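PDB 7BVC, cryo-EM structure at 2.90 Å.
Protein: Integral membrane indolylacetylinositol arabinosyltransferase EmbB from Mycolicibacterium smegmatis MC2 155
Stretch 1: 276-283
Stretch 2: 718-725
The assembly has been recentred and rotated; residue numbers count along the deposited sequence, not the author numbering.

Stretch 1, residues 276-283: WYVIGANS
Stretch 2, residues 718-725: SNGWANIR

Contact between residues 276-283 and 718-725 of EmbB, two segments of one chain that bury 282 Å² between them, both sides summed. Stretch 1 enters as the last turn of a helix, 276-279, and leaves as an extended loop; stretch 2 runs from a loop into a helix that includes 722-725. Trp-276 (chi1 t, chi2 -97°) is buried but out of reach of stretch 2; its carbonyl O accepts a weak hydrogen bond from Gly-280 N at 2.9 Å. Tyr-277 (chi1 t, chi2 75°) points its CA-to-CB bond away. Val-278 (phi/psi -98/-52, chi1 t) is central: its O lies 3.7 Å from Gly-720 CA and 3.1 Å from Asn-723 ND2. Asn-723 (chi1 m, chi2 8°) points toward stretch 1, placing its amide beside this helix-end carbonyl. Val-278 CG1 meets Ile-724 CD1 at 4.2 Å, an apolar contact made with Ile-724 in the m,m rotamer. Ile-279 (-98/-4, chi1 p, chi2 t) sets the register: its CA stands 4.1 Å from Gly-720 CA, while the end of its side chain leads away. Gly-720 (-114/-15) suits this close backbone approach, since an ideal CB there would sit a tight 3.2 Å from Ile-279 CA. Gly-280 (-82/172) leaves helical geometry; a CB on it would clash with Trp-276 O at 2.2 Å, and its O lies 3.5 Å from Asn-719 ND2. Asn-719 (-75/-10, chi1 -146°, chi2 1°) points toward stretch 1 and is buried, with 64 Å² of it covered by stretch 1, its amide also reaching Ala-281, with ND2 4.0 Å from Ala-281 CA. Ala-281 (-75/175) is buried, its small side chain directed away. Asn-282 (-124/175, chi1 m) points toward stretch 2, and Ser-283 (-78/-175, chi1 m) continues the extended path beyond contact.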

# COMPACT_ATOMS: atom_id res chain seq x y z
N TRP B 276 -1.77 17.45 29.22
CA TRP B 276 -1.41 16.94 27.90
C TRP B 276 -1.01 18.07 26.96
O TRP B 276 -0.28 17.84 25.99
CB TRP B 276 -2.57 16.15 27.30
CG TRP B 276 -2.28 15.57 25.96
CD1 TRP B 276 -2.60 16.10 24.75
CD2 TRP B 276 -1.60 14.34 25.69
NE1 TRP B 276 -2.17 15.28 23.74
CE2 TRP B 276 -1.55 14.19 24.30
CE3 TRP B 276 -1.03 13.35 26.50
CZ2 TRP B 276 -0.96 13.09 23.68
CZ3 TRP B 276 -0.45 12.26 25.89
CH2 TRP B 276 -0.41 12.14 24.50
N TYR B 277 -1.48 19.29 27.22
CA TYR B 277 -1.03 20.44 26.45
C TYR B 277 0.44 20.74 26.69
O TYR B 277 1.10 21.33 25.83
CB TYR B 277 -1.89 21.66 26.79
CG TYR B 277 -1.46 22.94 26.11
CD1 TYR B 277 -1.72 23.15 24.77
CD2 TYR B 277 -0.80 23.93 26.82
CE1 TYR B 277 -1.33 24.31 24.14
CE2 TYR B 277 -0.41 25.10 26.20
CZ TYR B 277 -0.68 25.28 24.87
OH TYR B 277 -0.29 26.45 24.25
N VAL B 278 0.98 20.32 27.83
CA VAL B 278 2.36 20.59 28.19
C VAL B 278 3.27 19.40 27.88
O VAL B 278 4.30 19.56 27.22
CB VAL B 278 2.46 20.99 29.68
CG1 VAL B 278 3.89 21.32 30.05
CG2 VAL B 278 1.55 22.17 29.97
N ILE B 279 2.90 18.21 28.35
CA ILE B 279 3.76 17.04 28.20
C ILE B 279 3.37 16.16 27.03
O ILE B 279 4.07 15.18 26.74
CB ILE B 279 3.79 16.20 29.50
CG1 ILE B 279 2.52 15.34 29.59
CG2 ILE B 279 3.93 17.09 30.71
CD1 ILE B 279 2.53 14.38 30.75
N GLY B 280 2.28 16.47 26.34
CA GLY B 280 1.76 15.58 25.33
C GLY B 280 2.47 15.70 23.99
O GLY B 280 3.29 16.59 23.76
N ALA B 281 2.12 14.78 23.10
CA ALA B 281 2.70 14.74 21.77
C ALA B 281 2.12 15.85 20.90
O ALA B 281 1.21 16.58 21.29
CB ALA B 281 2.46 13.38 21.12
N ASN B 282 2.66 15.97 19.69
CA ASN B 282 2.22 16.95 18.71
C ASN B 282 1.85 16.23 17.41
O ASN B 282 2.03 15.02 17.27
CB ASN B 282 3.29 18.00 18.46
CG ASN B 282 3.65 18.78 19.70
OD1 ASN B 282 2.83 18.93 20.61
ND2 ASN B 282 4.87 19.30 19.75
N SER B 283 1.32 16.99 16.46
CA SER B 283 0.96 16.45 15.16
C SER B 283 2.23 16.29 14.32
O SER B 283 3.35 16.51 14.79
CB SER B 283 -0.06 17.35 14.47
OG SER B 283 -1.29 17.36 15.18
N SER B 718 13.31 16.02 26.11
CA SER B 718 11.98 15.42 26.08
C SER B 718 10.97 16.49 25.68
O SER B 718 11.25 17.69 25.75
CB SER B 718 11.60 14.81 27.43
OG SER B 718 11.82 15.71 28.49
N ASN B 719 9.79 16.05 25.27
CA ASN B 719 8.80 16.96 24.71
C ASN B 719 8.10 17.81 25.77
O ASN B 719 7.39 18.75 25.41
CB ASN B 719 7.75 16.18 23.92
CG ASN B 719 7.24 16.95 22.73
OD1 ASN B 719 7.66 18.07 22.47
ND2 ASN B 719 6.32 16.35 21.99
N GLY B 720 8.29 17.51 27.06
CA GLY B 720 7.63 18.27 28.10
C GLY B 720 8.61 19.05 28.96
O GLY B 720 8.21 19.94 29.70
N TRP B 721 9.89 18.70 28.86
CA TRP B 721 10.95 19.46 29.52
C TRP B 721 11.38 20.66 28.69
O TRP B 721 11.75 21.69 29.26
CB TRP B 721 12.14 18.53 29.78
CG TRP B 721 13.34 19.16 30.45
CD1 TRP B 721 14.64 19.02 30.07
CD2 TRP B 721 13.35 19.98 31.62
NE1 TRP B 721 15.46 19.71 30.92
CE2 TRP B 721 14.69 20.31 31.88
CE3 TRP B 721 12.36 20.47 32.48
CZ2 TRP B 721 15.07 21.11 32.96
CZ3 TRP B 721 12.73 21.27 33.54
CH2 TRP B 721 14.08 21.58 33.77
N ALA B 722 11.29 20.56 27.37
CA ALA B 722 11.58 21.71 26.52
C ALA B 722 10.52 22.79 26.67
O ALA B 722 10.84 23.99 26.68
CB ALA B 722 11.69 21.27 25.06
N ASN B 723 9.25 22.40 26.79
CA ASN B 723 8.18 23.37 27.00
C ASN B 723 8.29 24.07 28.35
O ASN B 723 7.75 25.16 28.51
CB ASN B 723 6.82 22.70 26.87
CG ASN B 723 6.54 22.22 25.47
OD1 ASN B 723 7.41 22.26 24.60
ND2 ASN B 723 5.31 21.76 25.24
N ILE B 724 8.98 23.46 29.32
CA ILE B 724 9.23 24.11 30.60
C ILE B 724 10.46 24.99 30.53
O ILE B 724 10.49 26.08 31.11
CB ILE B 724 9.35 23.04 31.71
CG1 ILE B 724 8.01 22.35 31.93
CG2 ILE B 724 9.84 23.67 33.00
CD1 ILE B 724 6.89 23.30 32.31
N ARG B 725 11.50 24.55 29.81
CA ARG B 725 12.68 25.38 29.63
C ARG B 725 12.38 26.61 28.78
O ARG B 725 13.09 27.62 28.89
CB ARG B 725 13.80 24.57 28.98
CG ARG B 725 14.61 23.74 29.95
CD ARG B 725 15.97 23.40 29.37
NE ARG B 725 16.00 22.07 28.78
CZ ARG B 725 16.05 21.83 27.48
NH1 ARG B 725 16.08 20.58 27.03
NH2 ARG B 725 16.08 22.84 26.62